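Local coordinates for flavodoxin, WrbA-like protein (Agrobacterium tumefaciens, PDB 3D7N), which probably binds FMN and, as a WrbA-like flavodoxin, is thought to transfer electrons from NAD(P)H to quinones, at residues 10-15 with 50-55. Sequence-based numbering, arbitrary orientation.
Sequences VVVYHS and AALDAA
Val10 docks through both of its methyl groups against the C-terminal part of helix 46-54 and against Ala55, which follows it. Val10 CG1, anti to the backbone N (chi1 162°), lies 3.7 Å from Leu52 CD1. Val10 CG2, the other branch, meets Ala55 CB at 3.8 Å. The same Val10 CG2 is 4.0 Å from Ala51 CB and 3.8 Å from the carbonyl Ala51 O. The isopropyl group thus touches the leucine with one branch and two alanine methyls with the other. Leu52 CD1 in turn bridges two residues of the strand, for Val12 CG1 is 3.9 Å away, and the leucine crosses both valines at about a right angle. The side-chain contacts are all apolar, and four of the five touching residues are buried. The packing is tight at Val10 and slackens on both flanks: from Tyr13 onward the strand leaves segment 50-55, while Ala50 and Ala54 are exposed and Ala51 is only partly buried. The axes of strand 10-13 and helix 50-54 approach to 9.1 Å with their chain directions 136° apart, an oblique crossing consistent with the alpha/beta flavodoxin-like fold. Strand 9-13 runs parallel between strands 34-37 and 57-65; Val11 turns to helix 19-31 on the opposite face, while Val12 and Leu52 both pack on Ile58 of strand 57-65.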
loop_
_atom_site.group_PDB
_atom_site.type_symbol
_atom_site.label_atom_id
_atom_site.label_comp_id
_atom_site.label_asym_id
_atom_site.label_seq_id
_atom_site.Cartn_x
_atom_site.Cartn_y
_atom_site.Cartn_z
ATOM N N VAL A 10 -16.351 -9.660 18.198
ATOM C CA VAL A 10 -15.484 -10.823 18.215
ATOM C C VAL A 10 -14.074 -10.412 17.853
ATOM O O VAL A 10 -13.873 -9.687 16.877
ATOM C CB VAL A 10 -15.988 -11.884 17.211
ATOM C CG1 VAL A 10 -14.884 -12.896 16.877
ATOM C CG2 VAL A 10 -17.252 -12.575 17.763
ATOM N N VAL A 11 -13.095 -10.833 18.646
ATOM C CA VAL A 11 -11.695 -10.686 18.266
ATOM C C VAL A 11 -11.237 -12.052 17.713
ATOM O O VAL A 11 -11.284 -13.092 18.446
ATOM C CB VAL A 11 -10.829 -10.233 19.445
ATOM C CG1 VAL A 11 -9.363 -10.337 19.086
ATOM C CG2 VAL A 11 -11.220 -8.823 19.877
ATOM N N VAL A 12 -10.861 -12.062 16.419
ATOM C CA VAL A 12 -10.376 -13.272 15.724
ATOM C C VAL A 12 -8.921 -12.990 15.356
ATOM O O VAL A 12 -8.614 -11.969 14.719
ATOM C CB VAL A 12 -11.244 -13.633 14.461
ATOM C CG1 VAL A 12 -11.208 -12.497 13.395
ATOM C CG2 VAL A 12 -10.822 -14.980 13.871
ATOM N N TYR A 13 -8.007 -13.833 15.823
ATOM C CA TYR A 13 -6.587 -13.480 15.755
ATOM C C TYR A 13 -5.696 -14.695 15.592
ATOM O O TYR A 13 -6.027 -15.811 16.018
ATOM C CB TYR A 13 -6.165 -12.749 17.062
ATOM C CG TYR A 13 -6.141 -13.676 18.265
ATOM C CD1 TYR A 13 -4.949 -14.252 18.708
ATOM C CD2 TYR A 13 -7.322 -14.040 18.913
ATOM C CE1 TYR A 13 -4.935 -15.181 19.783
ATOM C CE2 TYR A 13 -7.311 -14.953 20.014
ATOM C CZ TYR A 13 -6.112 -15.508 20.430
ATOM O OH TYR A 13 -6.091 -16.406 21.482
ATOM N N HIS A 14 -4.523 -14.446 15.037
ATOM C CA HIS A 14 -3.447 -15.431 15.064
ATOM C C HIS A 14 -2.291 -14.883 15.914
ATOM O O HIS A 14 -1.975 -13.701 15.816
ATOM C CB HIS A 14 -2.982 -15.786 13.624
ATOM C CG HIS A 14 -1.774 -16.655 13.602
ATOM N ND1 HIS A 14 -0.527 -16.180 13.262
ATOM C CD2 HIS A 14 -1.595 -17.947 13.975
ATOM C CE1 HIS A 14 0.364 -17.153 13.390
ATOM N NE2 HIS A 14 -0.258 -18.233 13.829
ATOM N N SER A 15 -1.714 -15.726 16.777
ATOM C CA SER A 15 -0.417 -15.431 17.386
ATOM C C SER A 15 0.624 -16.480 17.105
ATOM O O SER A 15 0.504 -17.648 17.499
ATOM C CB SER A 15 -0.503 -15.231 18.889
ATOM O OG SER A 15 -1.497 -16.059 19.383
ATOM N N ALA A 50 -19.050 -19.354 13.151
ATOM C CA ALA A 50 -20.402 -19.005 13.585
ATOM C C ALA A 50 -20.415 -17.687 14.386
ATOM O O ALA A 50 -21.267 -16.833 14.152
ATOM C CB ALA A 50 -21.025 -20.151 14.408
ATOM N N ALA A 51 -19.478 -17.533 15.319
ATOM C CA ALA A 51 -19.342 -16.310 16.085
ATOM C C ALA A 51 -19.123 -15.121 15.160
ATOM O O ALA A 51 -19.747 -14.101 15.338
ATOM C CB ALA A 51 -18.192 -16.430 17.068
ATOM N N LEU A 52 -18.270 -15.257 14.153
ATOM C CA LEU A 52 -18.032 -14.150 13.207
ATOM C C LEU A 52 -19.308 -13.776 12.456
ATOM O O LEU A 52 -19.669 -12.615 12.407
ATOM C CB LEU A 52 -16.967 -14.491 12.176
ATOM C CG LEU A 52 -15.440 -14.440 12.411
ATOM C CD1 LEU A 52 -14.994 -13.228 13.207
ATOM C CD2 LEU A 52 -14.984 -15.746 13.055
ATOM N N ASP A 53 -19.991 -14.751 11.856
ATOM C CA ASP A 53 -21.304 -14.469 11.249
ATOM C C ASP A 53 -22.338 -13.823 12.233
ATOM O O ASP A 53 -23.227 -13.113 11.786
ATOM C CB ASP A 53 -21.960 -15.721 10.640
ATOM C CG ASP A 53 -21.157 -16.345 9.495
ATOM O OD1 ASP A 53 -20.076 -15.848 9.081
ATOM O OD2 ASP A 53 -21.638 -17.403 9.024
ATOM N N ALA A 54 -22.218 -14.045 13.537
ATOM C CA ALA A 54 -23.217 -13.478 14.494
ATOM C C ALA A 54 -22.734 -12.182 15.151
ATOM O O ALA A 54 -23.471 -11.578 15.914
ATOM C CB ALA A 54 -23.633 -14.509 15.576
ATOM N N ALA A 55 -21.514 -11.757 14.850
ATOM C CA ALA A 55 -20.926 -10.550 15.493
ATOM C C ALA A 55 -21.490 -9.275 14.879
ATOM O O ALA A 55 -21.804 -9.257 13.670
ATOM C CB ALA A 55 -19.402 -10.557 15.406
#